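Local coordinates for extracellular serine protease (Aeromonas sobria, PDB 3WQB), which preferentially cleaves peptide bonds after paired basic residues, one of them lysine, as a calcium-binding, furin-like subtilase that attacks host plasma proteins, at residues Ala369-Ala374 / Glu397-Asn402; Met406-Ser409 / Gly413-Leu416. The protein carries 1 engineered substitution. All coordinates share one frame; numbering follows the deposited sequence.

Contact 1 (Ala369-Ala374 / Glu397-Asn402)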
loop_
_atom_site.group_PDB
_atom_site.type_symbol
_atom_site.label_atom_id
_atom_site.label_comp_id
_atom_site.label_asym_id
_atom_site.label_seq_id
_atom_site.Cartn_x
_atom_site.Cartn_y
_atom_site.Cartn_z
ATOM N N ALA A 369 10.809 -5.432 15.526
ATOM C CA ALA A 369 11.018 -4.131 14.878
ATOM C C ALA A 369 11.581 -3.075 15.833
ATOM O O ALA A 369 11.339 -3.111 17.044
ATOM C CB ALA A 369 9.723 -3.661 14.226
ATOM N N THR A 370 12.352 -2.150 15.273
ATOM C CA THR A 370 13.059 -1.119 16.042
ATOM C C THR A 370 12.186 0.117 16.196
ATOM O O THR A 370 11.612 0.619 15.214
ATOM C CB THR A 370 14.384 -0.744 15.335
ATOM O OG1 THR A 370 15.150 -1.927 15.093
ATOM C CG2 THR A 370 15.211 0.254 16.152
ATOM N N ARG A 371 12.090 0.602 17.430
ATOM C CA ARG A 371 11.314 1.807 17.722
ATOM C C ARG A 371 12.112 3.073 17.377
ATOM O O ARG A 371 12.581 3.805 18.254
ATOM C CB ARG A 371 10.853 1.792 19.185
ATOM C CG ARG A 371 9.742 2.801 19.509
ATOM C CD ARG A 371 8.947 2.473 20.784
ATOM N NE ARG A 371 9.765 1.949 21.881
ATOM C CZ ARG A 371 10.145 2.635 22.957
ATOM N NH1 ARG A 371 9.783 3.901 23.124
ATOM N NH2 ARG A 371 10.894 2.044 23.878
ATOM N N VAL A 372 12.276 3.315 16.080
ATOM C CA VAL A 372 12.984 4.497 15.603
ATOM C C VAL A 372 12.194 5.757 15.929
ATOM O O VAL A 372 10.970 5.707 16.122
ATOM C CB VAL A 372 13.217 4.430 14.084
ATOM C CG1 VAL A 372 14.276 3.392 13.750
ATOM C CG2 VAL A 372 11.904 4.159 13.344
ATOM N N ASP A 373 12.885 6.894 15.997
ATOM C CA ASP A 373 12.235 8.184 16.176
ATOM C C ASP A 373 11.300 8.121 17.386
ATOM O O ASP A 373 10.126 8.506 17.316
ATOM C CB ASP A 373 11.476 8.564 14.901
ATOM C CG ASP A 373 11.058 10.024 14.864
ATOM O OD1 ASP A 373 11.556 10.837 15.671
ATOM O OD2 ASP A 373 10.219 10.353 14.003
ATOM N N ALA A 374 11.850 7.664 18.507
ATOM C CA ALA A 374 11.046 7.249 19.656
ATOM C C ALA A 374 10.266 8.380 20.302
ATOM O O ALA A 374 9.254 8.142 20.960
ATOM C CB ALA A 374 11.937 6.583 20.698
ATOM N N GLU A 397 -1.197 10.139 16.300
ATOM C CA GLU A 397 -0.399 9.744 17.451
ATOM C C GLU A 397 1.092 9.741 17.150
ATOM O O GLU A 397 1.515 9.694 15.985
ATOM C CB GLU A 397 -0.795 8.337 17.928
ATOM C CG GLU A 397 -2.292 8.152 18.148
ATOM C CD GLU A 397 -3.022 7.536 16.959
ATOM O OE1 GLU A 397 -2.731 7.882 15.788
ATOM O OE2 GLU A 397 -3.912 6.698 17.210
ATOM N N GLY A 398 1.878 9.801 18.222
ATOM C CA GLY A 398 3.275 9.401 18.176
ATOM C C GLY A 398 3.324 7.928 18.552
ATOM O O GLY A 398 2.363 7.191 18.322
ATOM N N TRP A 399 4.430 7.484 19.148
ATOM C CA TRP A 399 4.521 6.111 19.649
ATOM C C TRP A 399 3.655 5.905 20.878
ATOM O O TRP A 399 3.700 6.702 21.822
ATOM C CB TRP A 399 5.958 5.775 20.025
ATOM C CG TRP A 399 6.839 5.483 18.861
ATOM C CD1 TRP A 399 7.783 6.306 18.323
ATOM C CD2 TRP A 399 6.850 4.282 18.079
ATOM N NE1 TRP A 399 8.396 5.689 17.261
ATOM C CE2 TRP A 399 7.844 4.445 17.090
ATOM C CE3 TRP A 399 6.134 3.075 18.132
ATOM C CZ2 TRP A 399 8.137 3.454 16.154
ATOM C CZ3 TRP A 399 6.427 2.088 17.202
ATOM C CH2 TRP A 399 7.425 2.284 16.222
ATOM N N GLU A 400 2.897 4.814 20.860
ATOM C CA GLU A 400 2.078 4.392 22.001
ATOM C C GLU A 400 2.186 2.886 22.202
ATOM O O GLU A 400 2.406 2.126 21.249
ATOM C CB GLU A 400 0.614 4.803 21.813
ATOM C CG GLU A 400 0.452 6.322 21.700
ATOM C CD GLU A 400 -0.970 6.779 21.467
ATOM O OE1 GLU A 400 -1.868 5.923 21.426
ATOM O OE2 GLU A 400 -1.195 8.002 21.338
ATOM N N ARG A 401 2.062 2.455 23.450
ATOM C CA ARG A 401 2.151 1.035 23.777
ATOM C C ARG A 401 0.754 0.512 24.103
ATOM O O ARG A 401 0.052 1.080 24.946
ATOM C CB ARG A 401 3.104 0.821 24.960
ATOM C CG ARG A 401 3.585 -0.618 25.129
ATOM C CD ARG A 401 4.558 -0.734 26.295
ATOM N NE ARG A 401 5.561 -1.767 26.039
ATOM C CZ ARG A 401 5.852 -2.779 26.852
ATOM N NH1 ARG A 401 5.222 -2.929 28.010
ATOM N NH2 ARG A 401 6.788 -3.649 26.496
ATOM N N ASN A 402 0.342 -0.568 23.437
ATOM C CA ASN A 402 -0.997 -1.118 23.672
ATOM C C ASN A 402 -1.060 -1.975 24.944
ATOM O O ASN A 402 -0.055 -2.127 25.642
ATOM C CB ASN A 402 -1.568 -1.826 22.427
ATOM C CG ASN A 402 -0.957 -3.201 22.160
ATOM O OD1 ASN A 402 -0.325 -3.825 23.025
ATOM N ND2 ASN A 402 -1.170 -3.691 20.943
HETATM O O HOH W 1 6.597 9.044 20.140
#
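Arg-371 and Trp-399 carry this contact: the side chain of Arg-371, the centre of an inverse gamma turn just after helix 358-368 of the subtilisin-type domain, lies over the indole of Trp-399, which comes from the loop that leads into strand 400-401. The aliphatic part of the arginine covers one face of the ring: CG sits 3.5 Å from the centroid of the six-membered ring of Trp-399 and 15° off its normal, which meets the geometry of a CH-pi contact. CD follows at longer range, above the CD2-CE3 side. With CG anti to the backbone N, the chain runs out across the indole before bending at chi3, and the guanidinium plane ends up 81° from the ring plane, so the charged group does not stack on Trp-399; it makes a cation-pi contact with Trp-407 instead.

The pyrrole side of the indole meets the backbone. NE1 of Trp-399 donates to Val-372 O at 2.8 Å; the N-H...O angle of 140° shows a bent bond, with the acceptor tilted from the ring plane. The same indole is thus gripped through a face and through its one N-H. OD2 of Asp-373 is hydrogen-bonded to the hydroxyl of Tyr-412. A water completes the closure, accepting from Trp-399 N at 2.8 Å and donating to Ala-374 O at 2.9 Å.

Contact 2 (Met406-Ser409 / Gly413-Leu416)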
loop_
_atom_site.group_PDB
_atom_site.type_symbol
_atom_site.label_atom_id
_atom_site.label_comp_id
_atom_site.label_asym_id
_atom_site.label_seq_id
_atom_site.Cartn_x
_atom_site.Cartn_y
_atom_site.Cartn_z
ATOM N N MET A 406 2.686 -4.073 23.127
ATOM C CA MET A 406 3.208 -3.801 21.786
ATOM C C MET A 406 3.261 -2.299 21.516
ATOM O O MET A 406 2.251 -1.599 21.639
ATOM C CB MET A 406 2.332 -4.467 20.717
ATOM C CG MET A 406 2.316 -5.984 20.737
ATOM S SD MET A 406 3.860 -6.770 20.243
ATOM C CE MET A 406 3.980 -6.307 18.513
ATOM N N TRP A 407 4.438 -1.819 21.132
ATOM C CA TRP A 407 4.607 -0.438 20.714
ATOM C C TRP A 407 4.139 -0.289 19.280
ATOM O O TRP A 407 4.465 -1.110 18.417
ATOM C CB TRP A 407 6.073 -0.026 20.803
ATOM C CG TRP A 407 6.529 0.258 22.199
ATOM C CD1 TRP A 407 7.214 -0.582 23.028
ATOM C CD2 TRP A 407 6.345 1.478 22.922
ATOM N NE1 TRP A 407 7.465 0.038 24.227
ATOM C CE2 TRP A 407 6.948 1.307 24.190
ATOM C CE3 TRP A 407 5.731 2.702 22.622
ATOM C CZ2 TRP A 407 6.945 2.314 25.165
ATOM C CZ3 TRP A 407 5.738 3.704 23.584
ATOM C CH2 TRP A 407 6.346 3.504 24.840
ATOM N N PHE A 408 3.419 0.795 19.009
ATOM C CA PHE A 408 2.890 1.028 17.667
ATOM C C PHE A 408 2.770 2.518 17.403
ATOM O O PHE A 408 2.436 3.286 18.305
ATOM C CB PHE A 408 1.507 0.370 17.513
ATOM C CG PHE A 408 0.925 0.517 16.131
ATOM C CD1 PHE A 408 1.303 -0.362 15.120
ATOM C CD2 PHE A 408 0.022 1.539 15.831
ATOM C CE1 PHE A 408 0.800 -0.230 13.824
ATOM C CE2 PHE A 408 -0.495 1.683 14.531
ATOM C CZ PHE A 408 -0.097 0.792 13.527
ATOM N N SER A 409 3.035 2.912 16.158
ATOM C CA SER A 409 2.750 4.274 15.715
ATOM C C SER A 409 2.170 4.228 14.297
ATOM O O SER A 409 2.513 3.340 13.516
ATOM C CB SER A 409 4.011 5.136 15.765
ATOM O OG SER A 409 4.998 4.658 14.858
ATOM N N GLY A 413 4.382 2.004 12.027
ATOM C CA GLY A 413 3.781 0.724 12.386
ATOM C C GLY A 413 4.419 0.214 13.674
ATOM O O GLY A 413 4.579 0.958 14.651
ATOM N N PHE A 414 4.791 -1.064 13.670
ATOM C CA PHE A 414 5.497 -1.657 14.800
ATOM C C PHE A 414 6.969 -1.244 14.858
ATOM O O PHE A 414 7.648 -1.494 15.857
ATOM C CB PHE A 414 5.328 -3.182 14.796
ATOM C CG PHE A 414 3.909 -3.602 15.021
ATOM C CD1 PHE A 414 3.129 -4.082 13.968
ATOM C CD2 PHE A 414 3.323 -3.442 16.275
ATOM C CE1 PHE A 414 1.795 -4.428 14.177
ATOM C CE2 PHE A 414 1.994 -3.774 16.489
ATOM C CZ PHE A 414 1.230 -4.268 15.443
ATOM N N GLY A 415 7.441 -0.585 13.802
ATOM C CA GLY A 415 8.798 -0.065 13.766
ATOM C C GLY A 415 9.560 -0.414 12.509
ATOM O O GLY A 415 9.018 -0.996 11.560
ATOM N N LEU A 416 10.840 -0.051 12.510
ATOM C CA LEU A 416 11.716 -0.351 11.392
ATOM C C LEU A 416 12.149 -1.814 11.420
ATOM O O LEU A 416 12.592 -2.326 12.447
ATOM C CB LEU A 416 12.938 0.566 11.431
ATOM C CG LEU A 416 14.101 0.279 10.482
ATOM C CD1 LEU A 416 13.673 0.404 9.031
ATOM C CD2 LEU A 416 15.283 1.188 10.790
HETATM O O HOH W 2 6.759 -2.555 18.228
#
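Phe-408 has CG anti to its backbone N (chi1 -177°), whereas in Phe-414 CG is anti to the carbonyl carbon, and these two settings bring the rings together although the CB of Phe-414 points away from segment 406-409. The pair is T-shaped: the edge of Phe-408 is directed at the face of Phe-414, with centroids 5.1 Å apart and planes at 66°. CD1 of Phe-408 stands over the centre of the Phe-414 ring, 3.7 Å above its plane, and CE1 of Phe-408 reaches Gly-413 CA at 3.4 Å. Met-406, bent at both chi2 and chi3, brings its CE methyl to CD2 of Phe-414 at 3.7 Å, an apolar contact. Near the plane of that ring, at its edge, lies Trp-407 O.

The backbones meet in a single antiparallel bridge, the hydrogen-bonded pair Ser-409 and Gly-413. Ser-409 N donates to Gly-413 O at 2.9 Å with an N-H...O angle of 164°, while the return bond from Gly-413 N to Ser-409 O is weak. OG of Ser-409 is hydrogen-bonded to Tyr-412 N, inside the connecting turn. A water lies 2.7 Å from both Trp-407 O and Phe-414 O. Beyond the segments, Phe-414 packs on Ala-366 of helix 358-368 and makes an edge-to-face pair with Phe-278. The arrangement is a hairpin-like turn, with a three-residue connection between the bridged Ser-409 and Gly-413, at the end of strand 407-408, where the subtilisin-type part (helix 358-368 and strand 277-282) meets the P-domain loop at Asn-536 and Lys-537, which Phe-408 touches.

How the contacts relate
From the N terminus, the chain leaves helix 358-368 into segment 369-374, passes strands 379-384 and 390-396, and returns at 397-402, where contact 1 closes a loop of 22 intervening residues. Contact 2 follows in series, closing a turn of three residues between 406-409 and 413-416, so the two neither nest nor cross. They nevertheless touch, their centres about 5 Å apart. Strands 400-401 and 407-408 form a two-stranded antiparallel sheet, in which Glu-400 O probably accepts from Phe-408 N at 2.8 Å. Leu-416 O likewise probably accepts from Thr-370 N, linking the residues ahead of helix 419-426 to the exit of helix 358-368.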